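Local coordinates for endo-1,3-beta-glucanase, family GH16 (Zobellia galactanivorans, PDB 4BPZ), which probably hydrolyses internal beta-1,3-glucosidic bonds of algal laminarin, using this calcium-binding family 16 catalytic domain, at residues His31-Pro36 and Gly40-Asn45; Lys70-Phe75 and Thr79-Ser84; Thr177-Thr180 and Phe186-Tyr189; Leu210-Ser213 and Pro217-Ala220. The protein carries 1 engineered substitution. All coordinates share one frame; numbering follows the deposited sequence.

Interaction 1 of 4, residues His31-Pro36 and Gly40-Asn45; sequences HYQVIP and GSWHNN. With BGC (beta-D-glucopyranose), chain C; GLC (alpha-D-glucopyranose), chain B; BGC (beta-D-glucopyranose), chain D.
With chi1 at -73°, Trp42 turns its indole away from its carbonyl carbon and back toward segment 31-36, where Gln33, which makes the same turn at chi1, brings its amide to the rim of the ring. Gln33 NE2 lies in the ring plane at 3.8 Å from Trp42 CH2, and the amide stands almost upright to the indole, their planes 88° apart. Arg86 and Glu123 bind the two ends of that amide. Ile35 O approaches Trp42 CZ2 obliquely at 3.3 Å, while Pro36 CA packs against Trp42 NE1 at 3.7 Å. On the polar edge, Trp42 NE1 donates to a water at 2.9 Å, which donates to Val34 O. Further on, Pro36 CB rests 3.5 Å from Gly40 C.

Beyond the indole, the loop enters the glycan pocket. One face of the His43 ring takes C4 of the chain C glucose and C1 of the chain D glucose, straddling their linkage. Asn44 OD1 accepts from BGC (chain C) O2 at 2.6 Å. Asn44 ND2 donates to GLC O3 at 3.0 Å, with 164° at the hydrogen. Because this O3 is bonded to C1 of the chain C sugar, ND2 meets the bridging oxygen of the beta-1,3 linkage, and OD1 the hydroxyl beside it. With Glu46 OE2 also binding ND2, these bonds would hold the amide in one orientation, consistent with recognition of the linkage.

Interaction 2 of 4, residues Lys70-Phe75 and Thr79-Ser84; sequences KEKYTF and TKDYTS
Lys72 and Asp81 run side by side in the same direction, and Lys72 NZ closes a salt bridge on Asp81 OD1 at 2.6 Å, meeting it from above the carboxylate plane (40° out). The lysine chain reaches that position by bending at chi2 (-82°), which swings its end back over the neighbouring strand. Thr74 and Thr79 join their hydroxyls, OG1 to OG1, at 2.7 Å. Thr83 OG1 donates to Glu71 OE1 at 2.8 Å, again from above the carboxylate plane, and its methyl CG2 presses on Tyr73 CB at 3.3 Å, the two side chains crossing near a right angle. Lys70 lays CB and CG against the CE2 side of the Tyr82 ring, and a water joins Lys70 NZ to Tyr82 OH.

Behind these contacts stands a beta hairpin. Tyr73 and Lys80 form an antiparallel hydrogen-bonded pair, with Tyr73 N to Lys80 O at 3.0 Å and Lys80 N to Tyr73 O at 2.9 Å; Thr74 and Thr79 are the adjacent non-hydrogen-bonded pair. Between Lys70 and Tyr73 the register slips by one residue, a beta bulge, where Glu71 N binds Asp81 O at 2.9 Å. Here the second strand turns a corner at Asp81, and segment 82-84 runs at 95° to strand 70-75. Further out, Arg53 forms a salt bridge with Glu71 OE2 and Asn56 bonds Thr83 OG1, positioning both members of that pair. The backbone oxygen of Glu240 holds Lys70 NZ, and Tyr82 is tied through its backbone to His49 on strand 48-50.

Interaction 3 of 4, residues Thr177-Thr180 and Phe186-Tyr189; sequences TPIT and FHVY
Ile179 directs its CB toward His187, whose CA lies 9.2 Å from Ile179 CA, too wide for strand pairing. From CB the longer branch leaves opposite the backbone N (chi1 -171°) and stays extended, which carries it outward over the imidazole. CG1 comes first, 3.6 Å from His187 NE2 and above the ring. CD1 settles over the ring centre, 3.7 Å from the centroid and exactly on the ring normal (0°), a CH-pi contact. The same methyl also touches Tyr189: CD1 is 3.2 Å from Tyr189 OH and reaches the ring obliquely; the histidine face and the tyrosine hydroxyl lie roughly at right angles about it.

The rim of the imidazole is used differently. Thr180 O lies near the ring plane, 3.1 Å from His187 CE1, and a water accepts from Thr180 N at 3.1 Å while hydrogen-bonding His187 NE2 at 2.9 Å. On the other ring nitrogen, ND1 has a weak bond to Ser185 O.

In the family 16 beta-sandwich this contact bridges the end of strand 170-178, which pairs with strand 155-163, and the start of strand 187-193, which pairs with strand 96-103; Leu202 packs against Ile179, His187 and Tyr189 alike. The chemistry divides the histidine in two: a pi face given to the isoleucine methyl, and an edge nitrogen, NE2, linked through one water to the backbone N of Thr180.

Interaction 4 of 4, residues Leu210-Ser213 and Pro217-Ala220; sequences LKNS and PYNA
Asn212 and Asn219 approach from opposite directions with their amide planes nearly parallel, 11° apart. Asn212 holds CG opposite its backbone N (chi1 -158°), which carries the amide across to segment 217-220, where its CG lies 3.7 Å from Asn219 OD1 and 3.9 Å from Tyr218 O. The modelled assignment of oxygen and nitrogen in the Asn212 amide is doubtful, so the donors and acceptors at this end stay unassigned. The position of Asn219 has firmer support: Asn219 OD1 is hydrogen-bonded to Tyr95 OH, and on the other side of the amide ND2 gives a weak bond to Ser213 O at 3.0 Å, bent to 128° at the hydrogen.

Against the Tyr218 ring, the Asn212 amide is turned steeply and meets the ring at its edge, near the ring plane. Leu210 comes in obliquely, CD2 to Tyr218 CE2 at 4.3 Å, a loose apolar touch.

These residues close the turn that leads from strand 205-211 into strand 222-230 of the family 16 jelly-roll beta-sandwich. The backbones do not pair here, the nearest CA atoms, of Asn212 and Tyr218, being 7.0 Å apart; side chains carry the contact, meeting each other and the backbone. Within the turn, Ser213 O also takes a bond from Thr216 OG1.

Tyr218 projects from the turn to meet Trp162 edge-to-face, and its OH bonds the backbone oxygen of Ser142, an engineered residue of the glycan pocket. Its own carbonyl oxygen is held by Trp193 NE1, while Leu210 packs onto Phe160 and Met198.

Overall arrangement
From the N terminus the contacts follow one another in series, none nesting in or crossing another. Interaction 1 closes the loop after strand 30-32, on the glycan-bearing side. Interaction 2 closes the hairpin of strands 63-75 and 78-80 and its turn into strand 82-93. These two touch directly: Ser41 OG lies 2.7 Å from Lys80 NZ, a probable hydrogen bond, and Phe75 packs on Pro36 and Ile35. Interaction 3 closes the connection from strand 170-178 to strand 187-193, across the chain's centre from interaction 1. Interaction 4 closes the turn from strand 205-211 toward strand 222-230, with its centre about 37 Å from that of interaction 2.

Interaction 1 of 4, residues His31-Pro36 and Gly40-Asn45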
loop_
_atom_site.group_PDB
_atom_site.type_symbol
_atom_site.label_atom_id
_atom_site.label_comp_id
_atom_site.label_asym_id
_atom_site.label_seq_id
_atom_site.Cartn_x
_atom_site.Cartn_y
_atom_site.Cartn_z
ATOM N N HIS A 31 3.428 -0.948 11.847
ATOM C CA HIS A 31 4.862 -0.605 11.902
ATOM C C HIS A 31 5.127 0.543 10.911
ATOM O O HIS A 31 4.651 0.507 9.787
ATOM C CB HIS A 31 5.627 -1.859 11.431
ATOM C CG HIS A 31 7.106 -1.638 11.273
ATOM N ND1 HIS A 31 7.954 -1.523 12.315
ATOM C CD2 HIS A 31 7.855 -1.479 10.129
ATOM C CE1 HIS A 31 9.190 -1.318 11.859
ATOM N NE2 HIS A 31 9.154 -1.331 10.523
ATOM N N TYR A 32 5.891 1.504 11.328
ATOM C CA TYR A 32 6.307 2.598 10.428
ATOM C C TYR A 32 7.605 2.291 9.753
ATOM O O TYR A 32 8.572 1.861 10.403
ATOM C CB TYR A 32 6.492 3.855 11.192
ATOM C CG TYR A 32 5.229 4.515 11.660
ATOM C CD1 TYR A 32 4.636 4.204 12.843
ATOM C CD2 TYR A 32 4.604 5.442 10.787
ATOM C CE1 TYR A 32 3.438 4.943 13.251
ATOM C CE2 TYR A 32 3.468 6.080 11.116
ATOM C CZ TYR A 32 2.967 5.949 12.343
ATOM O OH TYR A 32 1.804 6.636 12.733
ATOM N N GLN A 33 7.682 2.612 8.462
ATOM C CA GLN A 33 8.980 2.687 7.786
ATOM C C GLN A 33 9.379 4.104 7.718
ATOM O O GLN A 33 8.649 5.005 7.253
ATOM C CB GLN A 33 8.846 2.090 6.391
ATOM C CG GLN A 33 8.669 0.593 6.440
ATOM C CD GLN A 33 8.692 -0.010 5.027
ATOM O OE1 GLN A 33 7.682 -0.101 4.311
ATOM N NE2 GLN A 33 9.910 -0.435 4.577
ATOM N N VAL A 34 10.628 4.368 8.102
ATOM C CA VAL A 34 11.227 5.700 8.055
ATOM C C VAL A 34 12.599 5.729 7.419
ATOM O O VAL A 34 13.062 6.757 6.936
ATOM C CB VAL A 34 11.295 6.426 9.441
ATOM C CG1 VAL A 34 9.922 6.377 10.126
ATOM C CG2 VAL A 34 12.354 5.825 10.364
ATOM N N ILE A 35 13.304 4.585 7.417
ATOM C CA ILE A 35 14.681 4.519 6.868
ATOM C C ILE A 35 14.565 4.386 5.334
ATOM O O ILE A 35 13.954 3.417 4.854
ATOM C CB ILE A 35 15.439 3.317 7.401
ATOM C CG1 ILE A 35 15.620 3.420 8.935
ATOM C CG2 ILE A 35 16.810 3.212 6.723
ATOM C CD1 ILE A 35 15.999 2.050 9.535
ATOM N N PRO A 36 15.166 5.300 4.546
ATOM C CA PRO A 36 15.033 5.164 3.141
ATOM C C PRO A 36 15.859 3.967 2.691
ATOM O O PRO A 36 17.005 3.729 3.169
ATOM C CB PRO A 36 15.656 6.444 2.573
ATOM C CG PRO A 36 15.826 7.375 3.734
ATOM C CD PRO A 36 15.767 6.544 5.000
ATOM N N GLY A 40 19.418 7.119 0.885
ATOM C CA GLY A 40 18.797 8.317 1.298
ATOM C C GLY A 40 17.484 8.617 0.606
ATOM O O GLY A 40 16.841 9.596 1.010
ATOM N N SER A 41 17.072 7.742 -0.344
ATOM C CA SER A 41 15.810 7.938 -1.080
ATOM C C SER A 41 14.950 6.682 -1.055
ATOM O O SER A 41 15.461 5.569 -0.806
ATOM C CB SER A 41 16.137 8.306 -2.533
ATOM O OG SER A 41 16.917 9.530 -2.591
ATOM N N TRP A 42 13.685 6.878 -1.419
ATOM C CA TRP A 42 12.777 5.756 -1.724
ATOM C C TRP A 42 12.973 5.384 -3.175
ATOM O O TRP A 42 13.841 5.942 -3.870
ATOM C CB TRP A 42 11.356 6.130 -1.290
ATOM C CG TRP A 42 11.298 6.080 0.223
ATOM C CD1 TRP A 42 11.639 7.049 1.120
ATOM C CD2 TRP A 42 11.013 4.885 0.981
ATOM N NE1 TRP A 42 11.620 6.505 2.428
ATOM C CE2 TRP A 42 11.253 5.203 2.338
ATOM C CE3 TRP A 42 10.641 3.601 0.630
ATOM C CZ2 TRP A 42 11.113 4.229 3.369
ATOM C CZ3 TRP A 42 10.489 2.642 1.675
ATOM C CH2 TRP A 42 10.715 2.958 3.004
ATOM N N HIS A 43 12.226 4.386 -3.619
ATOM C CA HIS A 43 12.299 3.869 -4.974
ATOM C C HIS A 43 11.493 4.712 -5.926
ATOM O O HIS A 43 10.840 5.686 -5.543
ATOM C CB HIS A 43 11.877 2.422 -4.974
ATOM C CG HIS A 43 12.690 1.586 -4.019
ATOM N ND1 HIS A 43 14.035 1.393 -4.195
ATOM C CD2 HIS A 43 12.300 0.927 -2.877
ATOM C CE1 HIS A 43 14.470 0.566 -3.190
ATOM N NE2 HIS A 43 13.392 0.263 -2.413
ATOM N N ASN A 44 11.485 4.304 -7.211
ATOM C CA ASN A 44 10.625 4.913 -8.194
ATOM C C ASN A 44 10.859 6.401 -8.394
ATOM O O ASN A 44 9.909 7.124 -8.799
ATOM C CB ASN A 44 9.136 4.620 -7.901
ATOM C CG ASN A 44 8.878 3.182 -7.615
ATOM O OD1 ASN A 44 9.235 2.329 -8.438
ATOM N ND2 ASN A 44 8.275 2.872 -6.481
ATOM N N ASN A 45 12.031 6.945 -8.032
ATOM C CA ASN A 45 12.278 8.359 -8.147
ATOM C C ASN A 45 11.323 9.214 -7.305
ATOM O O ASN A 45 11.153 10.411 -7.549
ATOM C CB ASN A 45 12.292 8.834 -9.624
ATOM C CG ASN A 45 13.283 8.073 -10.409
ATOM O OD1 ASN A 45 14.460 8.052 -10.009
ATOM N ND2 ASN A 45 12.866 7.428 -11.438
HETATM C C2 BGC C . 9.722 -0.458 -6.775
HETATM C C3 BGC C . 10.844 -1.424 -6.549
HETATM C C4 BGC C . 10.956 -1.788 -5.021
HETATM C C5 BGC C . 9.585 -2.290 -4.503
HETATM C C6 BGC C . 9.529 -2.504 -3.004
HETATM C C1 BGC C . 8.429 -1.036 -6.142
HETATM O O2 BGC C . 9.567 -0.268 -8.153
HETATM O O3 BGC C . 12.045 -0.761 -6.940
HETATM O O4 BGC C . 11.840 -2.872 -4.763
HETATM O O5 BGC C . 8.616 -1.236 -4.762
HETATM O O6 BGC C . 9.723 -1.330 -2.248
HETATM C C1 GLC B . 3.846 -1.268 -6.754
HETATM C C2 GLC B . 5.322 -0.953 -7.171
HETATM C C3 GLC B . 6.034 -0.423 -5.917
HETATM C C4 GLC B . 5.320 0.729 -5.358
HETATM C C5 GLC B . 3.997 0.169 -4.897
HETATM C C6 GLC B . 3.085 1.194 -4.259
HETATM O O1 GLC B . 3.717 -2.475 -6.033
HETATM O O2 GLC B . 5.871 -2.148 -7.664
HETATM O O3 GLC B . 7.424 -0.036 -6.288
HETATM O O4 GLC B . 6.072 1.295 -4.267
HETATM O O5 GLC B . 3.295 -0.319 -6.062
HETATM O O6 GLC B . 2.772 2.258 -5.151
HETATM C C2 BGC D . 13.902 -3.657 -3.833
HETATM C C3 BGC D . 15.352 -3.303 -3.692
HETATM C C4 BGC D . 16.014 -3.133 -5.071
HETATM C C5 BGC D . 15.156 -2.140 -5.888
HETATM C C6 BGC D . 15.776 -1.915 -7.250
HETATM C C1 BGC D . 13.206 -2.593 -4.648
HETATM O O2 BGC D . 13.314 -3.776 -2.544
HETATM O O3 BGC D . 16.048 -4.339 -3.060
HETATM O O4 BGC D . 17.307 -2.602 -4.888
HETATM O O5 BGC D . 13.786 -2.572 -5.943
HETATM O O6 BGC D . 15.008 -0.891 -7.897
HETATM O O HOH W 1 12.208 8.259 4.603
HETATM O O HOH W 2 19.313 5.263 3.071
#

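Interaction 2 of 4, residues Lys70-Phe75 and Thr79-Ser84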
loop_
_atom_site.group_PDB
_atom_site.type_symbol
_atom_site.label_atom_id
_atom_site.label_comp_id
_atom_site.label_asym_id
_atom_site.label_seq_id
_atom_site.Cartn_x
_atom_site.Cartn_y
_atom_site.Cartn_z
ATOM N N LYS A 70 4.136 19.231 1.702
ATOM C CA LYS A 70 5.352 19.896 1.184
ATOM C C LYS A 70 6.045 20.515 2.377
ATOM O O LYS A 70 5.528 21.473 3.035
ATOM C CB LYS A 70 4.963 20.968 0.149
ATOM C CG LYS A 70 6.204 21.616 -0.485
ATOM C CD LYS A 70 5.807 22.504 -1.626
ATOM C CE LYS A 70 7.059 22.970 -2.365
ATOM N NZ LYS A 70 6.620 23.782 -3.542
ATOM N N GLU A 71 7.226 20.009 2.696
ATOM C CA GLU A 71 7.924 20.295 3.959
ATOM C C GLU A 71 9.333 19.817 3.754
ATOM O O GLU A 71 9.571 18.638 3.400
ATOM C CB GLU A 71 7.240 19.410 5.113
ATOM C CG GLU A 71 8.008 19.468 6.380
ATOM C CD GLU A 71 7.501 18.570 7.470
ATOM O OE1 GLU A 71 6.522 17.793 7.290
ATOM O OE2 GLU A 71 8.081 18.681 8.596
ATOM N N LYS A 72 10.327 20.662 4.024
ATOM C CA LYS A 72 11.739 20.204 3.979
ATOM C C LYS A 72 11.957 19.272 5.196
ATOM O O LYS A 72 11.641 19.660 6.328
ATOM C CB LYS A 72 12.746 21.381 4.032
ATOM C CG LYS A 72 12.636 22.257 2.787
ATOM C CD LYS A 72 13.407 21.660 1.618
ATOM C CE LYS A 72 13.509 22.743 0.544
ATOM N NZ LYS A 72 14.046 22.332 -0.779
ATOM N N TYR A 73 12.574 18.137 4.963
ATOM C CA TYR A 73 12.819 17.218 6.040
ATOM C C TYR A 73 14.035 16.456 5.774
ATOM O O TYR A 73 14.282 16.012 4.641
ATOM C CB TYR A 73 11.615 16.245 6.154
ATOM C CG TYR A 73 11.658 15.274 7.333
ATOM C CD1 TYR A 73 11.148 15.670 8.547
ATOM C CD2 TYR A 73 12.250 14.043 7.275
ATOM C CE1 TYR A 73 11.208 14.872 9.702
ATOM C CE2 TYR A 73 12.346 13.224 8.375
ATOM C CZ TYR A 73 11.819 13.638 9.580
ATOM O OH TYR A 73 11.928 12.782 10.669
ATOM N N THR A 74 14.914 16.286 6.795
ATOM C CA THR A 74 16.248 15.600 6.595
ATOM C C THR A 74 16.235 14.350 7.485
ATOM O O THR A 74 15.936 14.443 8.674
ATOM C CB THR A 74 17.382 16.539 6.949
ATOM O OG1 THR A 74 17.244 17.697 6.120
ATOM C CG2 THR A 74 18.771 15.860 6.791
ATOM N N PHE A 75 16.655 13.228 6.927
ATOM C CA PHE A 75 16.865 11.987 7.692
ATOM C C PHE A 75 18.295 11.562 7.308
ATOM O O PHE A 75 18.599 11.237 6.150
ATOM C CB PHE A 75 15.870 10.914 7.293
ATOM C CG PHE A 75 16.113 9.628 8.044
ATOM C CD1 PHE A 75 15.533 9.471 9.333
ATOM C CD2 PHE A 75 16.877 8.605 7.556
ATOM C CE1 PHE A 75 15.731 8.313 10.056
ATOM C CE2 PHE A 75 17.116 7.404 8.309
ATOM C CZ PHE A 75 16.509 7.267 9.549
ATOM N N THR A 79 18.031 15.246 2.484
ATOM C CA THR A 79 16.895 16.190 2.592
ATOM C C THR A 79 15.944 15.939 1.456
ATOM O O THR A 79 16.414 15.765 0.282
ATOM C CB THR A 79 17.421 17.609 2.545
ATOM O OG1 THR A 79 18.353 17.785 3.654
ATOM C CG2 THR A 79 16.307 18.619 2.697
ATOM N N LYS A 80 14.668 15.930 1.774
ATOM C CA LYS A 80 13.635 15.840 0.764
ATOM C C LYS A 80 12.681 17.003 0.992
ATOM O O LYS A 80 12.678 17.663 2.043
ATOM C CB LYS A 80 12.856 14.504 0.877
ATOM C CG LYS A 80 13.688 13.275 0.656
ATOM C CD LYS A 80 14.163 13.169 -0.814
ATOM C CE LYS A 80 15.086 11.956 -0.996
ATOM N NZ LYS A 80 15.791 11.969 -2.259
ATOM N N ASP A 81 11.853 17.232 -0.025
ATOM C CA ASP A 81 10.940 18.396 -0.033
ATOM C C ASP A 81 9.513 18.035 0.378
ATOM O O ASP A 81 8.659 18.926 0.443
ATOM C CB ASP A 81 10.875 18.964 -1.462
ATOM C CG ASP A 81 12.170 19.588 -1.889
ATOM O OD1 ASP A 81 12.984 19.953 -0.999
ATOM O OD2 ASP A 81 12.369 19.716 -3.120
ATOM N N TYR A 82 9.217 16.751 0.655
ATOM C CA TYR A 82 7.912 16.289 1.047
ATOM C C TYR A 82 8.068 15.285 2.157
ATOM O O TYR A 82 9.052 14.525 2.168
ATOM C CB TYR A 82 7.121 15.624 -0.110
ATOM C CG TYR A 82 6.994 16.544 -1.308
ATOM C CD1 TYR A 82 8.018 16.558 -2.288
ATOM C CD2 TYR A 82 5.959 17.437 -1.429
ATOM C CE1 TYR A 82 7.979 17.485 -3.348
ATOM C CE2 TYR A 82 5.868 18.365 -2.500
ATOM C CZ TYR A 82 6.878 18.353 -3.438
ATOM O OH TYR A 82 6.809 19.274 -4.449
ATOM N N THR A 83 7.059 15.183 2.989
ATOM C CA THR A 83 6.965 14.095 4.010
ATOM C C THR A 83 5.647 13.402 3.872
ATOM O O THR A 83 4.631 13.977 3.391
ATOM C CB THR A 83 7.104 14.715 5.456
ATOM O OG1 THR A 83 6.034 15.613 5.648
ATOM C CG2 THR A 83 8.426 15.341 5.676
ATOM N N SER A 84 5.598 12.138 4.285
ATOM C CA SER A 84 4.397 11.329 4.250
ATOM C C SER A 84 4.583 10.190 5.274
ATOM O O SER A 84 5.509 10.244 6.089
ATOM C CB SER A 84 4.157 10.847 2.827
ATOM O OG SER A 84 2.935 10.199 2.714
HETATM O O HOH W 3 5.461 21.624 -4.928
#

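Interaction 3 of 4, residues Thr177-Thr180 and Phe186-Tyr189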
loop_
_atom_site.group_PDB
_atom_site.type_symbol
_atom_site.label_atom_id
_atom_site.label_comp_id
_atom_site.label_asym_id
_atom_site.label_seq_id
_atom_site.Cartn_x
_atom_site.Cartn_y
_atom_site.Cartn_z
ATOM N N THR A 177 -9.515 0.578 -13.668
ATOM C CA THR A 177 -10.940 0.717 -13.734
ATOM C C THR A 177 -11.351 2.115 -13.475
ATOM O O THR A 177 -10.707 2.838 -12.740
ATOM C CB THR A 177 -11.637 -0.282 -12.762
ATOM O OG1 THR A 177 -12.920 -0.617 -13.259
ATOM C CG2 THR A 177 -11.645 0.192 -11.297
ATOM N N PRO A 178 -12.449 2.589 -14.063
ATOM C CA PRO A 178 -12.887 3.969 -13.793
ATOM C C PRO A 178 -13.406 4.105 -12.394
ATOM O O PRO A 178 -14.024 3.192 -11.788
ATOM C CB PRO A 178 -14.017 4.217 -14.831
ATOM C CG PRO A 178 -14.009 3.141 -15.748
ATOM C CD PRO A 178 -13.144 2.026 -15.240
ATOM N N ILE A 179 -13.225 5.264 -11.814
ATOM C CA ILE A 179 -13.775 5.579 -10.499
ATOM C C ILE A 179 -14.327 6.980 -10.490
ATOM O O ILE A 179 -13.750 7.870 -11.156
ATOM C CB ILE A 179 -12.676 5.425 -9.368
ATOM C CG1 ILE A 179 -13.288 5.529 -7.941
ATOM C CG2 ILE A 179 -11.522 6.345 -9.517
ATOM C CD1 ILE A 179 -12.393 5.059 -6.804
ATOM N N THR A 180 -15.425 7.178 -9.773
ATOM C CA THR A 180 -16.064 8.479 -9.589
ATOM C C THR A 180 -15.933 8.965 -8.163
ATOM O O THR A 180 -16.152 8.199 -7.224
ATOM C CB THR A 180 -17.596 8.366 -9.897
ATOM O OG1 THR A 180 -17.664 8.058 -11.276
ATOM C CG2 THR A 180 -18.374 9.648 -9.522
ATOM N N PHE A 186 -16.293 7.398 0.096
ATOM C CA PHE A 186 -15.627 6.127 0.403
ATOM C C PHE A 186 -15.935 5.064 -0.666
ATOM O O PHE A 186 -17.061 4.921 -1.106
ATOM C CB PHE A 186 -16.075 5.607 1.782
ATOM C CG PHE A 186 -15.487 6.296 2.949
ATOM C CD1 PHE A 186 -14.121 6.123 3.265
ATOM C CD2 PHE A 186 -16.256 7.208 3.717
ATOM C CE1 PHE A 186 -13.554 6.775 4.319
ATOM C CE2 PHE A 186 -15.657 7.851 4.811
ATOM C CZ PHE A 186 -14.292 7.689 5.081
ATOM N N HIS A 187 -14.889 4.284 -1.011
ATOM C CA HIS A 187 -15.046 3.075 -1.769
ATOM C C HIS A 187 -14.359 1.969 -1.024
ATOM O O HIS A 187 -13.493 2.218 -0.154
ATOM C CB HIS A 187 -14.404 3.187 -3.143
ATOM C CG HIS A 187 -15.043 4.249 -4.035
ATOM N ND1 HIS A 187 -14.900 5.590 -3.859
ATOM C CD2 HIS A 187 -15.809 4.071 -5.164
ATOM C CE1 HIS A 187 -15.585 6.258 -4.828
ATOM N NE2 HIS A 187 -16.106 5.341 -5.662
ATOM N N VAL A 188 -14.706 0.690 -1.355
ATOM C CA VAL A 188 -14.020 -0.453 -0.749
ATOM C C VAL A 188 -13.090 -1.048 -1.786
ATOM O O VAL A 188 -13.516 -1.540 -2.837
ATOM C CB VAL A 188 -15.033 -1.491 -0.216
ATOM C CG1 VAL A 188 -14.286 -2.663 0.359
ATOM C CG2 VAL A 188 -15.919 -0.871 0.826
ATOM N N TYR A 189 -11.808 -1.120 -1.465
ATOM C CA TYR A 189 -10.763 -1.705 -2.291
ATOM C C TYR A 189 -10.466 -3.059 -1.694
ATOM O O TYR A 189 -10.222 -3.150 -0.470
ATOM C CB TYR A 189 -9.546 -0.812 -2.185
ATOM C CG TYR A 189 -9.842 0.629 -2.672
ATOM C CD1 TYR A 189 -9.825 0.946 -4.040
ATOM C CD2 TYR A 189 -10.268 1.591 -1.752
ATOM C CE1 TYR A 189 -10.149 2.222 -4.462
ATOM C CE2 TYR A 189 -10.653 2.878 -2.236
ATOM C CZ TYR A 189 -10.588 3.177 -3.555
ATOM O OH TYR A 189 -10.910 4.414 -4.064
HETATM O O HOH W 4 -16.945 4.873 -8.394
#

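Interaction 4 of 4, residues Leu210-Ser213 and Pro217-Ala220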
loop_
_atom_site.group_PDB
_atom_site.type_symbol
_atom_site.label_atom_id
_atom_site.label_comp_id
_atom_site.label_asym_id
_atom_site.label_seq_id
_atom_site.Cartn_x
_atom_site.Cartn_y
_atom_site.Cartn_z
ATOM N N LEU A 210 -5.594 -12.694 -11.412
ATOM C CA LEU A 210 -4.410 -13.434 -11.806
ATOM C C LEU A 210 -4.476 -14.819 -11.278
ATOM O O LEU A 210 -4.677 -15.015 -10.063
ATOM C CB LEU A 210 -3.164 -12.728 -11.255
ATOM C CG LEU A 210 -1.838 -13.460 -11.585
ATOM C CD1 LEU A 210 -1.578 -13.610 -13.109
ATOM C CD2 LEU A 210 -0.696 -12.709 -10.919
ATOM N N LYS A 211 -4.377 -15.809 -12.137
ATOM C CA LYS A 211 -4.289 -17.201 -11.714
ATOM C C LYS A 211 -3.079 -17.433 -10.839
ATOM O O LYS A 211 -1.992 -16.962 -11.134
ATOM C CB LYS A 211 -4.238 -18.067 -12.989
ATOM C CG LYS A 211 -4.147 -19.524 -12.687
ATOM C CD LYS A 211 -4.075 -20.295 -14.009
ATOM C CE LYS A 211 -3.898 -21.758 -13.756
ATOM N NZ LYS A 211 -5.094 -22.300 -13.040
ATOM N N ASN A 212 -3.275 -18.150 -9.732
ATOM C CA ASN A 212 -2.166 -18.520 -8.867
ATOM C C ASN A 212 -1.544 -19.851 -9.248
ATOM O O ASN A 212 -2.172 -20.642 -9.952
ATOM C CB ASN A 212 -2.675 -18.531 -7.398
ATOM C CG ASN A 212 -1.562 -18.376 -6.365
ATOM O OD1 ASN A 212 -1.910 -18.303 -5.122
ATOM N ND2 ASN A 212 -0.369 -18.239 -6.732
ATOM N N SER A 213 -0.310 -20.092 -8.873
ATOM C CA SER A 213 0.331 -21.363 -9.111
ATOM C C SER A 213 1.487 -21.408 -8.101
ATOM O O SER A 213 2.028 -20.392 -7.615
ATOM C CB SER A 213 0.880 -21.524 -10.558
ATOM O OG SER A 213 2.113 -20.874 -10.719
ATOM N N PRO A 217 5.271 -16.306 -6.097
ATOM C CA PRO A 217 5.464 -16.063 -4.657
ATOM C C PRO A 217 4.183 -15.728 -3.904
ATOM O O PRO A 217 4.254 -15.080 -2.722
ATOM C CB PRO A 217 6.481 -14.922 -4.649
ATOM C CG PRO A 217 6.213 -14.213 -5.967
ATOM C CD PRO A 217 5.792 -15.224 -6.964
ATOM N N TYR A 218 3.068 -16.244 -4.317
ATOM C CA TYR A 218 1.763 -15.914 -3.748
ATOM C C TYR A 218 1.166 -17.092 -2.992
ATOM O O TYR A 218 -0.027 -17.293 -2.935
ATOM C CB TYR A 218 0.792 -15.415 -4.808
ATOM C CG TYR A 218 1.311 -14.185 -5.563
ATOM C CD1 TYR A 218 1.499 -12.996 -4.898
ATOM C CD2 TYR A 218 1.596 -14.214 -6.908
ATOM C CE1 TYR A 218 1.925 -11.855 -5.568
ATOM C CE2 TYR A 218 2.027 -13.098 -7.570
ATOM C CZ TYR A 218 2.193 -11.917 -6.943
ATOM O OH TYR A 218 2.558 -10.774 -7.628
ATOM N N ASN A 219 2.054 -17.913 -2.359
ATOM C CA ASN A 219 1.612 -19.077 -1.537
ATOM C C ASN A 219 2.319 -19.089 -0.214
ATOM O O ASN A 219 2.378 -20.134 0.468
ATOM C CB ASN A 219 1.802 -20.400 -2.305
ATOM C CG ASN A 219 0.946 -20.369 -3.571
ATOM O OD1 ASN A 219 -0.279 -20.481 -3.563
ATOM N ND2 ASN A 219 1.662 -20.112 -4.656
ATOM N N ALA A 220 2.853 -17.948 0.202
ATOM C CA ALA A 220 3.572 -17.783 1.432
ATOM C C ALA A 220 3.124 -16.424 2.023
ATOM O O ALA A 220 2.483 -15.631 1.332
ATOM C CB ALA A 220 5.063 -17.820 1.190
#